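Local coordinates for protein 2-oxo-1,2-dihydroquinoline 8-monooxygenase, oxygenase component (PDB 1Z02) that probably hydroxylates 2-oxo-1,2-dihydroquinoline as the oxygenase component of a Rieske-type monooxygenase, using a [2Fe-2S] cluster and a mononuclear iron, at residues 200-205 against 325-330; 223-228 against 363-368. One frame throughout, in Å; residues are numbered along the deposited sequence.

In the fold
Contact 1 pairs the strand pieces 200-205 and 325-330 at one border of the antiparallel sheet of the catalytic domain, and contact 2 sets 223-228 against the helix piece 363-368 round the mononuclear iron. Their centres lie about 16 Å apart, yet they touch. Arg203 NH1 forms a salt bridge of 3.0 Å with Asp363 OD2, so the strand is tied to the helix that also supplies the iron ligand Asp365. Packing continues where Tyr328 CE2 meets Leu366 CD1 at 3.8 Å. The side chain of Tyr328 comes to about 7 Å from the iron, which places contact 1 close to the metal site that contact 2 builds.

Contact 1 (200-205 against 325-330); sequences GMHRTG and THEYWE
The His202 ring lies beside Trp329 in an offset stack, its centroid 4.3 Å from that of the six-membered ring and the planes 27° apart. His202 CB sits squarely over the five-membered ring, a CH-pi contact; chi1 of 63° puts CG between the backbone N and the carbonyl carbon, and the ring runs on alongside Trp329 from there. At the ring edge His202 ND1 donates a hydrogen bond to Glu327 OE2 at 2.5 Å, received on the anti lone pair. The other carboxylate oxygen, Glu327 OE1, accepts a hydrogen bond from Thr204 OG1 on its syn lone pair at 2.8 Å, so both oxygens are gripped from the neighbouring strand.

On the opposite face Glu330 reaches across with its chain extended beyond CG, and OE2 meets Arg203 NH2 at 2.7 Å in a salt bridge. Guanidinium and carboxylate are nearly coplanar. A water accepts a hydrogen bond from Arg203 NE and donates to both Glu330 OE2 and Tyr328 O, while Met201 CE lies against Glu330 OE2 at 3.1 Å. Gly205 CA rests over one face of the His326 ring, where a side chain on the glycine would collide.

Backbone bonds run in pairs at Met201-Glu330, Arg203-Tyr328 and Gly205-His326. The pairing belongs to the antiparallel sheet of the Bet v 1-like (helix-grip) catalytic domain. Strand 196-206 is outermost within this chain; strand 325-335 continues the sheet to strand 313-320, while helix 339-359 packs on Met201 and Glu330, and helix 209-216 on His326.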
ATOM      1  N   GLY A 200      -8.164 -31.827  -4.592  1.00 14.80           N
ATOM      2  CA  GLY A 200      -7.411 -30.871  -3.811  1.00 14.37           C
ATOM      3  C   GLY A 200      -7.769 -29.425  -4.051  1.00 14.49           C
ATOM      4  O   GLY A 200      -8.856 -29.100  -4.541  1.00 13.91           O
ATOM      5  N   MET A 201      -6.834 -28.544  -3.720  1.00 13.06           N
ATOM      6  CA  MET A 201      -7.073 -27.117  -3.867  1.00 11.94           C
ATOM      7  C   MET A 201      -5.766 -26.348  -3.872  1.00 10.61           C
ATOM      8  O   MET A 201      -4.710 -26.888  -3.534  1.00 10.04           O
ATOM      9  CB  MET A 201      -7.887 -26.637  -2.677  1.00 15.31           C
ATOM     10  CG  MET A 201      -7.119 -26.821  -1.364  1.00 16.43           C
ATOM     11  SD  MET A 201      -8.129 -26.556   0.090  1.00 23.40           S
ATOM     12  CE  MET A 201      -7.028 -26.945   1.335  1.00 21.32           C
ATOM     13  N   HIS A 202      -5.851 -25.082  -4.269  1.00  8.34           N
ATOM     14  CA  HIS A 202      -4.693 -24.201  -4.238  1.00  6.98           C
ATOM     15  C   HIS A 202      -5.181 -22.829  -3.775  1.00  7.67           C
ATOM     16  O   HIS A 202      -6.232 -22.345  -4.206  1.00  5.74           O
ATOM     17  CB  HIS A 202      -3.961 -24.165  -5.590  1.00  7.90           C
ATOM     18  CG  HIS A 202      -4.763 -23.626  -6.728  1.00  9.59           C
ATOM     19  ND1 HIS A 202      -4.968 -22.277  -6.925  1.00  9.13           N
ATOM     20  CD2 HIS A 202      -5.344 -24.248  -7.780  1.00  8.70           C
ATOM     21  CE1 HIS A 202      -5.633 -22.093  -8.048  1.00 10.53           C
ATOM     22  NE2 HIS A 202      -5.873 -23.276  -8.588  1.00 11.26           N
ATOM     23  N   ARG A 203      -4.443 -22.237  -2.844  1.00  7.00           N
ATOM     24  CA  ARG A 203      -4.811 -20.943  -2.293  1.00  9.08           C
ATOM     25  C   ARG A 203      -3.624 -20.002  -2.262  1.00  8.76           C
ATOM     26  O   ARG A 203      -2.505 -20.412  -1.958  1.00 10.34           O
ATOM     27  CB  ARG A 203      -5.338 -21.115  -0.866  1.00  9.71           C
ATOM     28  CG  ARG A 203      -6.510 -22.069  -0.736  1.00 11.43           C
ATOM     29  CD  ARG A 203      -6.852 -22.312   0.724  1.00 13.59           C
ATOM     30  NE  ARG A 203      -5.999 -23.335   1.325  1.00 12.45           N
ATOM     31  CZ  ARG A 203      -6.009 -23.647   2.620  1.00 14.30           C
ATOM     32  NH1 ARG A 203      -6.803 -23.028   3.464  1.00 11.18           N
ATOM     33  NH2 ARG A 203      -5.249 -24.609   3.087  1.00 13.62           N
ATOM     34  N   THR A 204      -3.874 -18.731  -2.554  1.00  8.24           N
ATOM     35  CA  THR A 204      -2.811 -17.742  -2.545  1.00  6.96           C
ATOM     36  C   THR A 204      -2.312 -17.557  -1.120  1.00  6.96           C
ATOM     37  O   THR A 204      -3.103 -17.342  -0.191  1.00  5.78           O
ATOM     38  CB  THR A 204      -3.302 -16.391  -3.093  1.00  7.17           C
ATOM     39  OG1 THR A 204      -3.856 -16.585  -4.399  1.00 10.34           O
ATOM     40  CG2 THR A 204      -2.147 -15.413  -3.199  1.00  9.63           C
ATOM     41  N   GLY A 205      -0.995 -17.675  -0.955  1.00  8.01           N
ATOM     42  CA  GLY A 205      -0.366 -17.502   0.343  1.00  8.56           C
ATOM     43  C   GLY A 205       0.287 -16.133   0.401  1.00  8.02           C
ATOM     44  O   GLY A 205       0.839 -15.662  -0.592  1.00 10.32           O
ATOM     45  N   THR A 325       4.418 -13.342  -2.635  1.00  7.25           N
ATOM     46  CA  THR A 325       3.156 -14.088  -2.692  1.00  6.50           C
ATOM     47  C   THR A 325       3.438 -15.379  -3.440  1.00  6.99           C
ATOM     48  O   THR A 325       4.333 -15.430  -4.288  1.00  7.59           O
ATOM     49  CB  THR A 325       2.001 -13.330  -3.416  1.00  5.15           C
ATOM     50  OG1 THR A 325       2.380 -13.009  -4.759  1.00  4.35           O
ATOM     51  CG2 THR A 325       1.645 -12.059  -2.668  1.00  4.32           C
ATOM     52  N   HIS A 326       2.695 -16.427  -3.104  1.00  7.65           N
ATOM     53  CA  HIS A 326       2.849 -17.733  -3.735  1.00  7.54           C
ATOM     54  C   HIS A 326       1.500 -18.427  -3.752  1.00  9.15           C
ATOM     55  O   HIS A 326       0.581 -18.039  -3.025  1.00 10.53           O
ATOM     56  CB  HIS A 326       3.841 -18.607  -2.962  1.00  6.83           C
ATOM     57  CG  HIS A 326       3.418 -18.912  -1.558  1.00  7.47           C
ATOM     58  ND1 HIS A 326       3.501 -17.988  -0.538  1.00  7.87           N
ATOM     59  CD2 HIS A 326       2.882 -20.029  -1.008  1.00  9.06           C
ATOM     60  CE1 HIS A 326       3.033 -18.519   0.577  1.00  8.31           C
ATOM     61  NE2 HIS A 326       2.649 -19.758   0.320  1.00  7.98           N
ATOM     62  N   GLU A 327       1.378 -19.456  -4.581  1.00  8.40           N
ATOM     63  CA  GLU A 327       0.132 -20.213  -4.670  1.00  8.73           C
ATOM     64  C   GLU A 327       0.397 -21.578  -4.027  1.00  8.31           C
ATOM     65  O   GLU A 327       1.171 -22.379  -4.539  1.00  7.97           O
ATOM     66  CB  GLU A 327      -0.287 -20.372  -6.137  1.00  9.13           C
ATOM     67  CG  GLU A 327      -1.717 -20.865  -6.346  1.00 10.87           C
ATOM     68  CD  GLU A 327      -2.763 -19.874  -5.876  1.00 11.57           C
ATOM     69  OE1 GLU A 327      -2.402 -18.779  -5.413  1.00 12.45           O
ATOM     70  OE2 GLU A 327      -3.961 -20.190  -5.964  1.00 12.45           O
ATOM     71  N   TYR A 328      -0.241 -21.822  -2.888  1.00  9.33           N
ATOM     72  CA  TYR A 328      -0.059 -23.064  -2.145  1.00  9.88           C
ATOM     73  C   TYR A 328      -1.017 -24.176  -2.593  1.00 11.04           C
ATOM     74  O   TYR A 328      -2.234 -24.089  -2.404  1.00 11.11           O
ATOM     75  CB  TYR A 328      -0.220 -22.756  -0.656  1.00 11.40           C
ATOM     76  CG  TYR A 328      -0.289 -23.950   0.270  1.00 14.13           C
ATOM     77  CD1 TYR A 328       0.670 -24.969   0.219  1.00 14.14           C
ATOM     78  CD2 TYR A 328      -1.273 -24.021   1.257  1.00 14.52           C
ATOM     79  CE1 TYR A 328       0.649 -26.027   1.137  1.00 13.83           C
ATOM     80  CE2 TYR A 328      -1.301 -25.066   2.178  1.00 15.81           C
ATOM     81  CZ  TYR A 328      -0.338 -26.063   2.119  1.00 13.59           C
ATOM     82  OH  TYR A 328      -0.366 -27.066   3.063  1.00 12.53           O
ATOM     83  N   TRP A 329      -0.451 -25.218  -3.198  1.00 10.46           N
ATOM     84  CA  TRP A 329      -1.231 -26.353  -3.676  1.00 11.28           C
ATOM     85  C   TRP A 329      -1.209 -27.508  -2.685  1.00 10.95           C
ATOM     86  O   TRP A 329      -0.173 -27.804  -2.090  1.00 10.43           O
ATOM     87  CB  TRP A 329      -0.686 -26.854  -5.017  1.00  9.59           C
ATOM     88  CG  TRP A 329      -0.907 -25.923  -6.169  1.00  9.68           C
ATOM     89  CD1 TRP A 329      -0.377 -24.671  -6.337  1.00  8.36           C
ATOM     90  CD2 TRP A 329      -1.698 -26.183  -7.336  1.00  9.75           C
ATOM     91  NE1 TRP A 329      -0.789 -24.143  -7.539  1.00  9.62           N
ATOM     92  CE2 TRP A 329      -1.601 -25.050  -8.172  1.00  8.13           C
ATOM     93  CE3 TRP A 329      -2.482 -27.268  -7.757  1.00  9.08           C
ATOM     94  CZ2 TRP A 329      -2.256 -24.970  -9.407  1.00 11.41           C
ATOM     95  CZ3 TRP A 329      -3.133 -27.189  -8.983  1.00 10.81           C
ATOM     96  CH2 TRP A 329      -3.015 -26.047  -9.792  1.00 11.07           C
ATOM     97  N   GLU A 330      -2.367 -28.144  -2.512  1.00 11.11           N
ATOM     98  CA  GLU A 330      -2.513 -29.308  -1.638  1.00 12.85           C
ATOM     99  C   GLU A 330      -3.372 -30.318  -2.378  1.00 11.29           C
ATOM    100  O   GLU A 330      -4.550 -30.065  -2.595  1.00 11.27           O
ATOM    101  CB  GLU A 330      -3.257 -28.972  -0.350  1.00 13.94           C
ATOM    102  CG  GLU A 330      -2.600 -28.005   0.575  1.00 14.43           C
ATOM    103  CD  GLU A 330      -3.484 -27.720   1.756  1.00 15.77           C
ATOM    104  OE1 GLU A 330      -3.689 -28.631   2.587  1.00 13.99           O
ATOM    105  OE2 GLU A 330      -3.998 -26.589   1.841  1.00 13.92           O
TER
HETATM  106  O   HOH W   1      -3.986 -24.774  -0.509  1.00  9.74           O

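Contact 2 (223-228 against 363-368); sequences LVHKDN and DSDLYA. With FE (Fe (III) ion), chain G.
Val224 lays its CG1 methyl against Ser364, 3.8 Å from CB, while the backbone oxygen of Val224 approaches the same Ser364 CB at 3.4 Å. CG1, anti to the backbone N (chi1 172°), is the branch that faces Ser364 and also lies over one face of the neighbouring His225 ring, offset toward its rim.

His225 and Asp365 meet through the iron rather than through a bond of their own. NE2 of His225 binds the metal at 2.0 Å. The carboxylate of Asp365 grips it with both oxygens, OD2 at 2.2 Å and OD1 at 2.5 Å, so the chelation is slightly lopsided. The two side chains cross at about a right angle, with ring and carboxylate planes 70° apart. With His221 this makes the facial triad of two histidines and one carboxylate known from Rieske oxygenases; two waters fill the remaining positions, which in this family are the ones that exogenous ligands such as dioxygen probably use. Asn362 and Asn215 donate to Asp365 OD1 and OD2 respectively, a second shell that probably steadies the carboxylate, and Phe361 stacks on the His225 ring.

Farther from the metal, Asn228 OD1 lies 3.1 Å from Ser364 OG, within hydrogen-bonding distance. Water 2 donates to Val224 O at 2.6 Å and has a weak link to Ser364 OG. An alanine in place of Asn228 would probably leave Ser364 OG without its carboxamide partner and open a gap between the turn and the helix. The type I turn from His225 to Asn228 carries that residue round to face helix 363-376, and Trp106 of a second subunit packs on Val224 and Ala368.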
ATOM      1  N   LEU A 223       3.691 -28.244  18.336  1.00 18.16           N
ATOM      2  CA  LEU A 223       2.893 -27.169  18.917  1.00 18.60           C
ATOM      3  C   LEU A 223       1.898 -26.557  17.919  1.00 17.61           C
ATOM      4  O   LEU A 223       0.852 -26.042  18.313  1.00 18.61           O
ATOM      5  CB  LEU A 223       3.834 -26.089  19.458  1.00 18.71           C
ATOM      6  CG  LEU A 223       4.191 -26.030  20.937  1.00 19.95           C
ATOM      7  CD1 LEU A 223       4.110 -27.225  21.533  1.00 20.77           C
ATOM      8  CD2 LEU A 223       5.508 -25.753  21.136  1.00 18.75           C
ATOM      9  N   VAL A 224       2.241 -26.632  16.634  1.00 14.80           N
ATOM     10  CA  VAL A 224       1.419 -26.092  15.558  1.00 13.91           C
ATOM     11  C   VAL A 224       0.190 -26.947  15.247  1.00 14.23           C
ATOM     12  O   VAL A 224      -0.862 -26.415  14.924  1.00 13.38           O
ATOM     13  CB  VAL A 224       2.263 -25.923  14.255  1.00 12.70           C
ATOM     14  CG1 VAL A 224       1.353 -25.552  13.079  1.00  9.38           C
ATOM     15  CG2 VAL A 224       3.365 -24.868  14.460  1.00  9.82           C
ATOM     16  N   HIS A 225       0.321 -28.267  15.366  1.00 14.91           N
ATOM     17  CA  HIS A 225      -0.765 -29.195  15.054  1.00 15.21           C
ATOM     18  C   HIS A 225      -1.340 -29.951  16.247  1.00 17.08           C
ATOM     19  O   HIS A 225      -2.253 -30.753  16.075  1.00 15.96           O
ATOM     20  CB  HIS A 225      -0.277 -30.237  14.036  1.00 16.30           C
ATOM     21  CG  HIS A 225       0.216 -29.650  12.749  1.00 15.52           C
ATOM     22  ND1 HIS A 225      -0.634 -29.239  11.745  1.00 12.98           N
ATOM     23  CD2 HIS A 225       1.468 -29.376  12.321  1.00 13.54           C
ATOM     24  CE1 HIS A 225       0.076 -28.733  10.755  1.00 12.77           C
ATOM     25  NE2 HIS A 225       1.353 -28.803  11.082  1.00 13.71           N
ATOM     26  N   LYS A 226      -0.807 -29.718  17.444  1.00 17.96           N
ATOM     27  CA  LYS A 226      -1.275 -30.430  18.631  1.00 20.45           C
ATOM     28  C   LYS A 226      -2.770 -30.316  18.907  1.00 21.57           C
ATOM     29  O   LYS A 226      -3.366 -31.268  19.387  1.00 21.66           O
ATOM     30  CB  LYS A 226      -0.498 -29.978  19.876  1.00 22.91           C
ATOM     31  CG  LYS A 226      -0.572 -28.486  20.115  1.00 26.64           C
ATOM     32  CD  LYS A 226       0.175 -28.043  21.368  1.00 30.51           C
ATOM     33  CE  LYS A 226      -0.496 -28.465  22.673  1.00 33.92           C
ATOM     34  NZ  LYS A 226      -0.264 -29.872  23.085  1.00 35.55           N
ATOM     35  N   ASP A 227      -3.371 -29.165  18.609  1.00 20.83           N
ATOM     36  CA  ASP A 227      -4.800 -28.945  18.852  1.00 20.08           C
ATOM     37  C   ASP A 227      -5.706 -29.327  17.680  1.00 19.83           C
ATOM     38  O   ASP A 227      -6.928 -29.242  17.781  1.00 19.15           O
ATOM     39  CB  ASP A 227      -5.050 -27.476  19.223  1.00 23.52           C
ATOM     40  CG  ASP A 227      -4.345 -27.067  20.502  1.00 25.30           C
ATOM     41  OD1 ASP A 227      -4.379 -25.870  20.864  1.00 27.81           O
ATOM     42  OD2 ASP A 227      -3.755 -27.953  21.150  1.00 28.17           O
ATOM     43  N   ASN A 228      -5.115 -29.732  16.562  1.00 17.86           N
ATOM     44  CA  ASN A 228      -5.911 -30.113  15.403  1.00 17.36           C
ATOM     45  C   ASN A 228      -6.921 -31.202  15.764  1.00 17.55           C
ATOM     46  O   ASN A 228      -6.615 -32.152  16.496  1.00 15.61           O
ATOM     47  CB  ASN A 228      -5.007 -30.591  14.268  1.00 17.08           C
ATOM     48  CG  ASN A 228      -4.154 -29.478  13.697  1.00 16.85           C
ATOM     49  OD1 ASN A 228      -4.281 -28.309  14.078  1.00 15.25           O
ATOM     50  ND2 ASN A 228      -3.277 -29.833  12.775  1.00 14.17           N
ATOM     51  N   ASP A 363      -4.292 -25.968   7.730  1.00 11.14           N
ATOM     52  CA  ASP A 363      -4.606 -24.546   7.869  1.00 12.41           C
ATOM     53  C   ASP A 363      -3.705 -23.924   8.937  1.00 13.79           C
ATOM     54  O   ASP A 363      -3.365 -22.748   8.867  1.00 14.90           O
ATOM     55  CB  ASP A 363      -6.069 -24.336   8.262  1.00 12.50           C
ATOM     56  CG  ASP A 363      -7.018 -24.465   7.087  1.00 15.65           C
ATOM     57  OD1 ASP A 363      -8.250 -24.403   7.314  1.00 18.42           O
ATOM     58  OD2 ASP A 363      -6.537 -24.619   5.941  1.00 17.26           O
ATOM     59  N   SER A 364      -3.313 -24.722   9.927  1.00 13.97           N
ATOM     60  CA  SER A 364      -2.450 -24.235  11.001  1.00 12.83           C
ATOM     61  C   SER A 364      -1.085 -23.813  10.479  1.00 11.76           C
ATOM     62  O   SER A 364      -0.457 -22.907  11.026  1.00 10.03           O
ATOM     63  CB  SER A 364      -2.270 -25.319  12.066  1.00 14.66           C
ATOM     64  OG  SER A 364      -3.506 -25.642  12.671  1.00 14.49           O
ATOM     65  N   ASP A 365      -0.629 -24.469   9.419  1.00 12.06           N
ATOM     66  CA  ASP A 365       0.662 -24.159   8.823  1.00 11.84           C
ATOM     67  C   ASP A 365       0.675 -22.797   8.161  1.00 13.16           C
ATOM     68  O   ASP A 365       1.733 -22.196   8.002  1.00 12.38           O
ATOM     69  CB  ASP A 365       1.033 -25.230   7.799  1.00 10.80           C
ATOM     70  CG  ASP A 365       1.467 -26.507   8.459  1.00 10.66           C
ATOM     71  OD1 ASP A 365       1.046 -27.600   8.004  1.00 11.25           O
ATOM     72  OD2 ASP A 365       2.233 -26.388   9.445  1.00 11.22           O
ATOM     73  N   LEU A 366      -0.505 -22.323   7.769  1.00 14.99           N
ATOM     74  CA  LEU A 366      -0.656 -21.025   7.118  1.00 16.13           C
ATOM     75  C   LEU A 366      -0.258 -19.894   8.050  1.00 17.35           C
ATOM     76  O   LEU A 366       0.468 -18.982   7.654  1.00 15.32           O
ATOM     77  CB  LEU A 366      -2.107 -20.828   6.661  1.00 18.35           C
ATOM     78  CG  LEU A 366      -2.403 -20.995   5.172  1.00 20.87           C
ATOM     79  CD1 LEU A 366      -1.627 -22.144   4.598  1.00 20.24           C
ATOM     80  CD2 LEU A 366      -3.886 -21.169   4.975  1.00 19.73           C
ATOM     81  N   TYR A 367      -0.734 -19.957   9.290  1.00 18.43           N
ATOM     82  CA  TYR A 367      -0.420 -18.932  10.268  1.00 21.05           C
ATOM     83  C   TYR A 367       1.055 -18.984  10.635  1.00 17.64           C
ATOM     84  O   TYR A 367       1.665 -17.957  10.924  1.00 15.72           O
ATOM     85  CB  TYR A 367      -1.279 -19.109  11.522  1.00 33.07           C
ATOM     86  CG  TYR A 367      -2.766 -19.094  11.229  1.00 45.66           C
ATOM     87  CD1 TYR A 367      -3.441 -20.265  10.876  1.00 51.01           C
ATOM     88  CD2 TYR A 367      -3.486 -17.894  11.228  1.00 51.07           C
ATOM     89  CE1 TYR A 367      -4.790 -20.244  10.523  1.00 56.92           C
ATOM     90  CE2 TYR A 367      -4.839 -17.864  10.875  1.00 57.03           C
ATOM     91  CZ  TYR A 367      -5.484 -19.042  10.524  1.00 58.55           C
ATOM     92  OH  TYR A 367      -6.817 -19.019  10.170  1.00 60.42           O
ATOM     93  N   ALA A 368       1.625 -20.183  10.621  1.00 13.99           N
ATOM     94  CA  ALA A 368       3.035 -20.347  10.941  1.00 11.49           C
ATOM     95  C   ALA A 368       3.878 -19.701   9.839  1.00  8.50           C
ATOM     96  O   ALA A 368       4.865 -19.023  10.113  1.00 10.37           O
ATOM     97  CB  ALA A 368       3.383 -21.839  11.076  1.00 10.48           C
TER
HETATM   98 FE    FE G 501       2.706 -28.548   9.574  1.00 14.77          FE
HETATM   99  O   HOH W   2      -2.890 -25.030  15.860  1.00 41.65           O
HETATM  100  O   HOH W   3       3.218 -30.550   8.515  1.00 20.63           O
HETATM  101  O   HOH W   4       3.409 -28.380   7.439  1.00 31.32           O